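Peptidoglycan-binding domain 1 (Burkholderia, PDB 5NM7) is a modular phage endolysin that probably binds peptidoglycan and cuts its glycan strands with a lysozyme-like N-acetylmuramidase domain. Local coordinates at residues Ala78-Ala83 against Ala92-Val97; Ala84-Val89 against Phe217-Lys222; Arg229-Ala234 against Arg256-Tyr261; Glu212-Phe217 against Glu238-Lys243. All coordinates share one frame; numbering follows the deposited sequence.

Interaction 1 of 4, residues Ala78-Ala83 against Ala92-Val97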
# COMPACT_ATOMS: atom_id res chain seq x y z
N ALA A 78 3.30 -7.91 12.19
CA ALA A 78 4.71 -8.10 12.46
C ALA A 78 5.57 -7.45 11.39
O ALA A 78 6.66 -6.94 11.70
CB ALA A 78 5.08 -9.57 12.58
N ASP A 79 5.13 -7.46 10.13
CA ASP A 79 5.84 -6.72 9.10
C ASP A 79 5.88 -5.23 9.40
O ASP A 79 6.89 -4.57 9.11
CB ASP A 79 5.22 -6.93 7.72
CG ASP A 79 5.26 -8.36 7.26
OD1 ASP A 79 6.34 -9.02 7.43
OD2 ASP A 79 4.22 -8.83 6.74
N LEU A 80 4.78 -4.68 9.93
CA LEU A 80 4.76 -3.23 10.26
C LEU A 80 5.71 -2.93 11.40
O LEU A 80 6.39 -1.89 11.39
CB LEU A 80 3.34 -2.74 10.59
CG LEU A 80 2.39 -2.84 9.38
CD1 LEU A 80 1.00 -2.34 9.80
CD2 LEU A 80 2.87 -2.09 8.17
N GLN A 81 5.76 -3.82 12.40
CA GLN A 81 6.72 -3.66 13.49
C GLN A 81 8.14 -3.70 12.97
O GLN A 81 8.98 -2.84 13.33
CB GLN A 81 6.53 -4.69 14.60
CG GLN A 81 7.50 -4.53 15.78
CD GLN A 81 7.30 -3.23 16.55
OE1 GLN A 81 6.31 -3.08 17.24
NE2 GLN A 81 8.25 -2.31 16.44
N ARG A 82 8.43 -4.63 12.05
CA ARG A 82 9.77 -4.67 11.45
C ARG A 82 10.11 -3.38 10.70
O ARG A 82 11.25 -2.87 10.80
CB ARG A 82 9.96 -5.90 10.58
CG ARG A 82 10.19 -7.14 11.40
CD ARG A 82 10.42 -8.34 10.52
NE ARG A 82 9.21 -8.86 9.84
CZ ARG A 82 8.37 -9.78 10.36
NH1 ARG A 82 8.56 -10.32 11.58
NH2 ARG A 82 7.33 -10.21 9.65
N ALA A 83 9.14 -2.85 9.95
CA ALA A 83 9.32 -1.59 9.25
C ALA A 83 9.58 -0.44 10.22
O ALA A 83 10.46 0.40 9.96
CB ALA A 83 8.13 -1.30 8.33
N ALA A 92 3.04 3.48 15.66
CA ALA A 92 1.78 4.14 15.32
C ALA A 92 1.91 4.96 14.04
O ALA A 92 0.96 5.07 13.25
CB ALA A 92 1.30 5.02 16.46
N ALA A 93 3.08 5.59 13.82
CA ALA A 93 3.30 6.33 12.60
C ALA A 93 3.37 5.43 11.37
O ALA A 93 2.86 5.78 10.30
CB ALA A 93 4.56 7.21 12.69
N VAL A 94 4.00 4.27 11.53
CA VAL A 94 4.07 3.26 10.45
C VAL A 94 2.70 2.69 10.14
O VAL A 94 2.34 2.58 8.98
CB VAL A 94 5.06 2.14 10.78
CG1 VAL A 94 4.99 1.02 9.76
CG2 VAL A 94 6.48 2.71 10.82
N ARG A 95 1.93 2.40 11.18
CA ARG A 95 0.56 1.98 10.98
C ARG A 95 -0.28 3.02 10.27
O ARG A 95 -1.04 2.69 9.35
CB ARG A 95 -0.10 1.67 12.32
CG ARG A 95 0.46 0.46 13.02
CD ARG A 95 -0.48 0.15 14.18
NE ARG A 95 -0.09 -1.02 14.96
CZ ARG A 95 -0.24 -2.30 14.59
NH1 ARG A 95 -0.76 -2.65 13.40
NH2 ARG A 95 0.15 -3.26 15.43
N ALA A 96 -0.12 4.30 10.63
CA ALA A 96 -0.79 5.39 9.93
C ALA A 96 -0.40 5.51 8.47
O ALA A 96 -1.21 5.63 7.62
CB ALA A 96 -0.55 6.71 10.64
N VAL A 97 0.90 5.43 8.18
CA VAL A 97 1.37 5.45 6.79
C VAL A 97 0.84 4.29 5.98
O VAL A 97 0.42 4.45 4.84
CB VAL A 97 2.89 5.47 6.70
CG1 VAL A 97 3.37 5.29 5.26
CG2 VAL A 97 3.37 6.81 7.19

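Interaction 2 of 4, residues Ala84-Val89 against Phe217-Lys222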
# COMPACT_ATOMS: atom_id res chain seq x y z
N ALA A 84 8.86 -0.41 11.34
CA ALA A 84 9.08 0.63 12.37
C ALA A 84 10.50 0.57 12.92
O ALA A 84 11.18 1.59 13.08
CB ALA A 84 8.07 0.50 13.51
N ASP A 85 10.97 -0.64 13.17
CA ASP A 85 12.37 -0.84 13.59
C ASP A 85 13.37 -0.41 12.54
O ASP A 85 14.37 0.26 12.87
CB ASP A 85 12.60 -2.29 13.98
CG ASP A 85 11.77 -2.72 15.20
OD1 ASP A 85 11.28 -1.85 15.95
OD2 ASP A 85 11.63 -3.92 15.40
N ARG A 86 13.14 -0.79 11.28
CA ARG A 86 14.01 -0.37 10.20
C ARG A 86 14.13 1.13 10.05
O ARG A 86 15.21 1.65 9.71
CB ARG A 86 13.57 -0.98 8.86
CG ARG A 86 13.81 -2.45 8.73
CD ARG A 86 15.30 -2.71 8.50
NE ARG A 86 15.77 -2.02 7.31
CZ ARG A 86 15.48 -2.41 6.09
NH1 ARG A 86 14.75 -3.50 5.93
NH2 ARG A 86 15.94 -1.75 5.04
N LEU A 87 13.00 1.82 10.21
CA LEU A 87 12.92 3.26 10.01
C LEU A 87 13.25 4.08 11.25
O LEU A 87 13.50 5.28 11.12
CB LEU A 87 11.51 3.65 9.53
CG LEU A 87 11.12 3.12 8.15
CD1 LEU A 87 9.63 3.21 7.98
CD2 LEU A 87 11.81 3.89 7.07
N GLN A 88 13.24 3.44 12.42
CA GLN A 88 13.31 4.13 13.72
C GLN A 88 12.19 5.17 13.81
O GLN A 88 12.40 6.34 14.12
CB GLN A 88 14.71 4.74 13.97
CG GLN A 88 15.81 3.70 14.04
CD GLN A 88 15.73 2.86 15.30
OE1 GLN A 88 15.81 3.40 16.41
NE2 GLN A 88 15.45 1.56 15.14
N VAL A 89 10.99 4.71 13.47
CA VAL A 89 9.78 5.51 13.48
C VAL A 89 8.82 4.81 14.45
O VAL A 89 8.81 3.58 14.56
CB VAL A 89 9.21 5.62 12.04
CG1 VAL A 89 7.79 6.19 12.02
CG2 VAL A 89 10.11 6.47 11.14
N PHE A 217 12.93 3.17 0.25
CA PHE A 217 12.64 4.41 -0.43
C PHE A 217 12.70 5.57 0.53
O PHE A 217 13.34 6.60 0.24
CB PHE A 217 11.28 4.34 -1.09
CG PHE A 217 10.88 5.59 -1.80
CD1 PHE A 217 9.96 6.44 -1.23
CD2 PHE A 217 11.36 5.88 -3.07
CE1 PHE A 217 9.57 7.57 -1.91
CE2 PHE A 217 10.98 7.02 -3.76
CZ PHE A 217 10.07 7.88 -3.16
N VAL A 218 12.09 5.38 1.68
CA VAL A 218 12.07 6.42 2.72
C VAL A 218 13.47 6.60 3.30
O VAL A 218 13.92 7.75 3.47
CB VAL A 218 11.04 6.14 3.80
CG1 VAL A 218 11.09 7.21 4.87
CG2 VAL A 218 9.64 6.14 3.18
N LEU A 219 14.16 5.50 3.57
CA LEU A 219 15.53 5.57 4.08
C LEU A 219 16.47 6.32 3.14
O LEU A 219 17.42 6.96 3.61
CB LEU A 219 16.08 4.18 4.40
CG LEU A 219 15.53 3.45 5.62
CD1 LEU A 219 16.00 2.02 5.70
CD2 LEU A 219 15.85 4.19 6.91
N ALA A 220 16.21 6.23 1.84
CA ALA A 220 17.02 6.92 0.83
C ALA A 220 16.79 8.42 0.73
O ALA A 220 17.58 9.11 0.07
CB ALA A 220 16.80 6.27 -0.53
N ASP A 221 15.74 8.93 1.36
CA ASP A 221 15.44 10.35 1.39
C ASP A 221 15.43 10.84 2.83
O ASP A 221 14.46 10.71 3.54
CB ASP A 221 14.10 10.60 0.70
CG ASP A 221 13.81 12.09 0.53
OD1 ASP A 221 14.24 12.90 1.39
OD2 ASP A 221 13.10 12.44 -0.41
N LYS A 222 16.55 11.38 3.28
CA LYS A 222 16.70 11.73 4.69
C LYS A 222 15.74 12.82 5.11
O LYS A 222 15.36 12.87 6.26
CB LYS A 222 18.14 12.11 5.01
CG LYS A 222 19.04 10.89 4.93
CD LYS A 222 20.39 11.07 5.59
CE LYS A 222 20.98 9.74 6.05
NZ LYS A 222 21.49 8.90 4.93

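Interaction 3 of 4, residues Arg229-Ala234 against Arg256-Tyr261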
# COMPACT_ATOMS: atom_id res chain seq x y z
N ARG A 229 9.67 10.61 10.88
CA ARG A 229 10.07 10.38 12.25
C ARG A 229 9.47 11.40 13.18
O ARG A 229 9.11 11.04 14.29
CB ARG A 229 11.59 10.40 12.38
CG ARG A 229 12.23 9.14 11.84
CD ARG A 229 13.73 9.25 11.96
NE ARG A 229 14.40 8.01 11.62
CZ ARG A 229 15.69 7.92 11.37
NH1 ARG A 229 16.47 9.01 11.42
NH2 ARG A 229 16.22 6.75 11.08
N SER A 230 9.40 12.65 12.72
CA SER A 230 8.98 13.78 13.55
C SER A 230 7.45 14.04 13.39
O SER A 230 6.92 15.03 13.89
CB SER A 230 9.89 14.98 13.24
OG SER A 230 9.61 15.60 11.98
N LYS A 231 6.76 13.12 12.69
CA LYS A 231 5.32 13.18 12.46
C LYS A 231 4.88 14.48 11.84
O LYS A 231 3.86 15.08 12.24
CB LYS A 231 4.55 12.88 13.75
CG LYS A 231 4.88 11.55 14.40
CD LYS A 231 5.85 11.75 15.57
CE LYS A 231 5.54 10.85 16.73
NZ LYS A 231 6.49 11.08 17.85
N LYS A 232 5.67 14.99 10.91
CA LYS A 232 5.35 16.21 10.19
C LYS A 232 4.53 15.75 8.98
O LYS A 232 5.04 15.56 7.87
CB LYS A 232 6.58 16.97 9.76
CG LYS A 232 7.40 17.53 10.90
CD LYS A 232 8.49 18.40 10.27
CE LYS A 232 9.58 18.87 11.18
NZ LYS A 232 9.38 18.49 12.58
N TRP A 233 3.24 15.59 9.21
CA TRP A 233 2.42 14.85 8.21
C TRP A 233 2.21 15.58 6.93
O TRP A 233 2.28 14.97 5.86
CB TRP A 233 1.09 14.49 8.82
CG TRP A 233 1.24 13.62 10.00
CD1 TRP A 233 0.87 13.92 11.27
CD2 TRP A 233 1.81 12.30 10.05
NE1 TRP A 233 1.16 12.89 12.10
CE2 TRP A 233 1.74 11.88 11.40
CE3 TRP A 233 2.37 11.46 9.12
CZ2 TRP A 233 2.22 10.65 11.83
CZ3 TRP A 233 2.86 10.23 9.55
CH2 TRP A 233 2.75 9.83 10.89
N ALA A 234 2.05 16.90 7.00
CA ALA A 234 1.86 17.66 5.77
C ALA A 234 3.13 17.65 4.96
O ALA A 234 3.10 17.52 3.74
CB ALA A 234 1.41 19.10 6.08
N ARG A 256 -4.70 12.11 11.58
CA ARG A 256 -5.79 11.50 12.33
C ARG A 256 -5.67 9.99 12.50
O ARG A 256 -5.99 9.46 13.56
CB ARG A 256 -7.14 12.00 11.75
CG ARG A 256 -7.12 13.53 11.71
CD ARG A 256 -8.41 14.23 12.02
NE ARG A 256 -8.20 15.69 11.94
CZ ARG A 256 -9.14 16.59 11.64
NH1 ARG A 256 -10.39 16.23 11.35
NH2 ARG A 256 -8.81 17.88 11.60
N ALA A 257 -5.09 9.28 11.53
CA ALA A 257 -4.75 7.88 11.71
C ALA A 257 -3.73 7.65 12.82
O ALA A 257 -3.87 6.73 13.63
CB ALA A 257 -4.23 7.26 10.40
N PHE A 258 -2.69 8.47 12.81
CA PHE A 258 -1.64 8.41 13.82
C PHE A 258 -2.22 8.61 15.22
O PHE A 258 -1.91 7.84 16.13
CB PHE A 258 -0.58 9.49 13.56
CG PHE A 258 0.41 9.61 14.70
CD1 PHE A 258 1.39 8.64 14.90
CD2 PHE A 258 0.33 10.67 15.58
CE1 PHE A 258 2.30 8.73 15.96
CE2 PHE A 258 1.21 10.76 16.66
CZ PHE A 258 2.19 9.79 16.84
N ASP A 259 -3.10 9.61 15.35
CA ASP A 259 -3.78 9.83 16.65
C ASP A 259 -4.53 8.57 17.06
O ASP A 259 -4.41 8.13 18.19
CB ASP A 259 -4.74 11.02 16.60
CG ASP A 259 -4.03 12.39 16.47
OD1 ASP A 259 -2.81 12.49 16.75
OD2 ASP A 259 -4.70 13.36 16.03
N ARG A 260 -5.28 7.97 16.14
CA ARG A 260 -6.00 6.72 16.44
C ARG A 260 -5.11 5.60 16.94
O ARG A 260 -5.41 4.93 17.93
CB ARG A 260 -6.78 6.18 15.22
CG ARG A 260 -8.21 6.60 15.13
CD ARG A 260 -8.96 5.79 14.07
NE ARG A 260 -8.34 5.75 12.74
CZ ARG A 260 -8.42 6.71 11.80
NH1 ARG A 260 -9.07 7.87 12.02
NH2 ARG A 260 -7.82 6.52 10.64
N TYR A 261 -4.01 5.37 16.22
CA TYR A 261 -3.08 4.31 16.57
C TYR A 261 -2.30 4.59 17.85
O TYR A 261 -1.96 3.65 18.57
CB TYR A 261 -2.11 3.98 15.42
CG TYR A 261 -2.79 3.30 14.25
CD1 TYR A 261 -3.37 2.03 14.41
CD2 TYR A 261 -2.83 3.89 13.00
CE1 TYR A 261 -3.99 1.39 13.35
CE2 TYR A 261 -3.43 3.26 11.94
CZ TYR A 261 -4.01 2.01 12.12
OH TYR A 261 -4.62 1.41 11.05

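Interaction 4 of 4, residues Glu212-Phe217 against Glu238-Lys243. With GLY (glycine), chain E.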
# COMPACT_ATOMS: atom_id res chain seq x y z
N GLU A 212 9.04 -3.45 2.10
CA GLU A 212 10.51 -3.30 2.22
C GLU A 212 11.00 -2.27 1.22
O GLU A 212 11.86 -1.46 1.56
CB GLU A 212 11.23 -4.65 2.05
CG GLU A 212 12.77 -4.61 1.98
CD GLU A 212 13.45 -4.05 3.20
OE1 GLU A 212 12.86 -3.92 4.30
OE2 GLU A 212 14.64 -3.68 3.08
N ALA A 213 10.43 -2.27 -0.00
CA ALA A 213 10.76 -1.25 -0.98
C ALA A 213 10.42 0.13 -0.49
O ALA A 213 11.24 1.09 -0.62
CB ALA A 213 10.12 -1.51 -2.31
N PHE A 214 9.24 0.25 0.10
CA PHE A 214 8.85 1.54 0.71
C PHE A 214 9.82 1.96 1.80
O PHE A 214 10.25 3.11 1.82
CB PHE A 214 7.41 1.49 1.25
CG PHE A 214 7.04 2.64 2.15
CD1 PHE A 214 6.53 3.81 1.61
CD2 PHE A 214 7.19 2.55 3.51
CE1 PHE A 214 6.20 4.87 2.41
CE2 PHE A 214 6.86 3.63 4.33
CZ PHE A 214 6.36 4.77 3.77
N VAL A 215 10.17 1.04 2.68
CA VAL A 215 11.12 1.33 3.77
C VAL A 215 12.43 1.84 3.17
O VAL A 215 12.97 2.89 3.60
CB VAL A 215 11.35 0.10 4.64
CG1 VAL A 215 12.55 0.26 5.55
CG2 VAL A 215 10.10 -0.18 5.47
N ARG A 216 12.96 1.11 2.19
CA ARG A 216 14.21 1.56 1.55
C ARG A 216 14.08 2.92 0.89
O ARG A 216 15.02 3.72 0.95
CB ARG A 216 14.73 0.52 0.57
CG ARG A 216 15.09 -0.81 1.23
CD ARG A 216 15.47 -1.79 0.13
NE ARG A 216 15.78 -3.12 0.64
CZ ARG A 216 16.50 -4.04 -0.03
NH1 ARG A 216 17.02 -3.77 -1.21
NH2 ARG A 216 16.70 -5.25 0.52
N PHE A 217 12.93 3.17 0.25
CA PHE A 217 12.64 4.41 -0.43
C PHE A 217 12.70 5.57 0.53
O PHE A 217 13.34 6.60 0.24
CB PHE A 217 11.28 4.34 -1.09
CG PHE A 217 10.88 5.59 -1.80
CD1 PHE A 217 9.96 6.44 -1.23
CD2 PHE A 217 11.36 5.88 -3.07
CE1 PHE A 217 9.57 7.57 -1.91
CE2 PHE A 217 10.98 7.02 -3.76
CZ PHE A 217 10.07 7.88 -3.16
N GLU A 238 3.53 16.01 1.36
CA GLU A 238 3.98 16.80 0.21
C GLU A 238 5.16 16.13 -0.50
O GLU A 238 5.21 16.06 -1.75
CB GLU A 238 4.40 18.20 0.68
CG GLU A 238 4.92 19.07 -0.46
CD GLU A 238 5.21 20.50 -0.04
OE1 GLU A 238 5.59 20.74 1.14
OE2 GLU A 238 5.07 21.37 -0.94
N LEU A 239 6.10 15.60 0.29
CA LEU A 239 7.29 14.96 -0.26
C LEU A 239 6.94 13.63 -0.92
O LEU A 239 7.51 13.29 -1.96
CB LEU A 239 8.35 14.71 0.80
CG LEU A 239 8.92 16.00 1.42
CD1 LEU A 239 9.77 15.62 2.63
CD2 LEU A 239 9.70 16.77 0.37
N TYR A 240 6.04 12.88 -0.29
CA TYR A 240 5.71 11.53 -0.73
C TYR A 240 4.65 11.51 -1.82
O TYR A 240 4.83 10.85 -2.85
CB TYR A 240 5.28 10.69 0.46
CG TYR A 240 5.06 9.27 0.09
CD1 TYR A 240 3.78 8.77 -0.16
CD2 TYR A 240 6.13 8.43 -0.07
CE1 TYR A 240 3.56 7.45 -0.50
CE2 TYR A 240 5.93 7.09 -0.41
CZ TYR A 240 4.64 6.62 -0.63
OH TYR A 240 4.43 5.32 -0.99
N ASN A 241 3.54 12.22 -1.59
CA ASN A 241 2.40 12.26 -2.52
C ASN A 241 2.52 13.35 -3.58
O ASN A 241 1.92 13.22 -4.64
CB ASN A 241 1.07 12.40 -1.78
CG ASN A 241 0.79 11.20 -0.91
OD1 ASN A 241 0.40 10.12 -1.42
ND2 ASN A 241 0.96 11.34 0.36
N GLY A 242 3.31 14.38 -3.31
CA GLY A 242 3.55 15.45 -4.26
C GLY A 242 2.70 16.67 -3.95
O GLY A 242 1.99 16.72 -2.94
N LYS A 243 2.76 17.64 -4.85
CA LYS A 243 2.21 18.98 -4.61
C LYS A 243 0.69 19.00 -4.36
O LYS A 243 0.21 19.85 -3.65
CB LYS A 243 2.60 19.91 -5.76
CG LYS A 243 2.46 21.40 -5.48
CD LYS A 243 3.51 21.93 -4.49
CE LYS A 243 3.05 23.23 -3.82
NZ LYS A 243 1.99 23.00 -2.78
N GLY E . 11.02 -4.02 6.43
CA GLY E . 9.59 -4.15 5.99
C GLY E . 9.21 -5.58 5.69
O GLY E . 10.07 -6.43 5.88
OXT GLY E . 8.07 -5.93 5.31

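Interaction 1 of 4, residues Ala78-Ala83 against Ala92-Val97
The guanidinium of Arg95 is met at a slant by the Leu80 methyl CD1, which comes within 4.0 Å of Arg95 NH1. A second flat group, the guanidinium of Arg82, lies on the other flank of helix 77-87. Ala78 O sits over the centre of one of its faces, 3.6 Å above the plane, and Asp79 OD1 lies at its edge, in plane. The resulting salt bridge joins Arg82 NH2 to Asp79 OD1 at 2.7 Å, yet the nitrogen reaches that oxygen from well above the carboxylate plane. Asp79 OD2 is bonded to Thr76 N, so both carboxylate oxygens have a partner.

The apolar contact centres on Val94. Its CG1 stands anti to the backbone N (chi1 172°), which turns this methyl onto helix 77-87. There it is 3.6 Å from Leu80 O, 4.1 Å from Leu80 CD2 and 4.2 Å from Ala83 CB. The Leu80 and Val94 side chains run past each other in opposite directions. Arg95 crosses Leu80 at about a right angle, its chain extended from CG to NE, and its charged end forms a salt bridge with Asp77, the first residue of helix 77-87. Leu80 also packs on Leu211 of helix 207-219, and the contact is buried.

The segment axes approach to 9.1 Å at an angle of 118°, a steep crossing of consecutive helices joined by a short turn. Together they are probably part of the helical core of the lysozyme-like region, and Asp79 and Ala83 belong to the pocket that holds a bound glycine.

Interaction 2 of 4, residues Ala84-Val89 against Phe217-Lys222
A Schellman motif closes helix 77-87, and within it Arg86 and Leu87 pack on Val218 and Leu219, late in helix 207-219. Leu87 supplies the buried part of this helix-helix contact. Its CD2 methyl lies 4.0 Å from Val218 CG1 and equally close, at 4.0 Å, to Leu219 CG, so one methyl rests in the notch between two neighbouring side chains. Leu87 crosses Val218 at about a right angle and meets Leu219 more obliquely. Leu225 of helix 222-229 touches both Leu87 and Val218 and extends the apolar cluster.

Nearer the surface, Leu219 spreads its two methyls over Arg86. CD2 is 3.8 Å from Arg86 O, while CD1 approaches Arg86 NH2, also at 3.8 Å, at a slant to the guanidinium. The arginine chain is bent at both chi2 (-76°) and chi3 (-58°), which turns the guanidinium across toward helix 207-219 and Glu212. Its charge is engaged elsewhere: NH1 forms a salt bridge with Glu212, and the residue lines the pocket of a bound glycine. Leu219 thus packs against the Arg86 guanidinium and carbonyl, while Glu212 holds the other nitrogen.

At the helix end Gln88 has positive phi and is the C-prime residue. Val89 N bonds to Ala84 O at 3.2 Å, and Gln88 N reaches Asp85 O only weakly. That carbonyl gains a firmer donor from the side chain: Gln88 NE2 bonds to Asp85 O at 2.8 Å, in the carbonyl plane and on a lone pair.

Interaction 3 of 4, residues Arg229-Ala234 against Arg256-Tyr261
Ser230 OG, beside the Lys231 that packs on Phe258, is gripped twice: Lys232 NZ lies 3.0 Å from Ser230 OG, and the hydroxyl is also hydrogen-bonded with Ala226 O. Next to it, Lys231 lays its aliphatic chain on the Phe258 ring. CG stands over one face in a CH-pi contact, 4.2 Å from the ring centroid and 19° off the normal. Bends at chi2 and chi3 then bring Lys231 CE to 3.5 Å from Phe258 CZ. The ammonium carries on past the ring to a salt bridge with Asp90, so the lysine is apolar along its middle and ionic at its end.

Trp233 meets the base of the same side chain. Its CZ2 is 3.5 Å from Phe258 CB, and the two rings are inclined at 47°, with the centroid of the indole six-membered ring 5.6 Å from that of Phe258. This is neither a stack nor a T-shaped pair. Phe258 CG is anti to the backbone N, which aims the ring across the gap between the helices. Lys231 O sits 3.3 Å above the plane of the indole, towards its rim, and Ala93 of helix 91-101 packs on Trp233.

Lys231, with positive phi, is the C-prime residue of a Schellman motif ending helix 222-229; the tight turn into helix 233-241 and its oblique Trp233-Phe258 contact with helix 250-265 belong to the all-helical part of the N-acetylmuramidase domain.

Interaction 4 of 4, residues Glu212-Phe217 against Glu238-Lys243
Aromatic contacts join the two helices: Phe214 and Phe217, three residues apart on helix 207-219, both meet the ring of Tyr240. Phe214 CE1 lies 3.6 Å from Tyr240 CE2, with Tyr240 CZ at the edge of the Phe214 ring and in its plane. The two planes are steeply inclined, at 76°, with centroids 5.6 Å apart, yet the approach is oblique to the Tyr240 ring. Phe217 CE1 reaches Tyr240 CE2 at 4.0 Å, also obliquely. All three CG atoms stand anti to their backbone N, which points all three rings into the space between the helices. Phe181 packs on both Phe214 and Tyr240, and His187 meets Phe217 edge-to-face.

Polar contacts gather around Glu212, on another side of helix 207-219. Its OE2 accepts Arg216 NE at 2.8 Å in a nearly straight bond (173°), one turn along; the nitrogen comes from the anti side, and the oxygen lies in the guanidinium plane. OE1 takes the amino group of the bound glycine, whose N is 2.8 Å from Glu212 OE1. Van der Waals contact is added by Val215 CG2, 4.0 Å from the glycine CA.

With Arg86 close by as well, the carboxylate is surrounded by cationic partners, which would be expected to stabilise its negative charge. One helix therefore presents an ionic ligand site and, separately, an aromatic surface to helix 233-241.

Helix 77-87 serves interactions 1 and 2, whose centres lie 11 Å apart, and Val94 CG2 bridges them by packing 3.7 Å from Ala84 CA. Helix 207-219 carries interactions 2 and 4, about 10 Å apart between centres; they share Phe217 and are joined where Arg86 NH1 comes a short 2.5 Å from Glu212 OE1. Interactions 1, 2 and 4 all contribute to one glycine pocket, through Asp79 and Ala83, Arg86, and Glu212. Interaction 3 lies away from that pocket but backs onto helix 91-101, where Arg95 CD is 3.5 Å from Tyr261 CD1. It is tied to interaction 2 by a probable hydrogen bond from Arg229 NE to Leu87 O (2.9 Å).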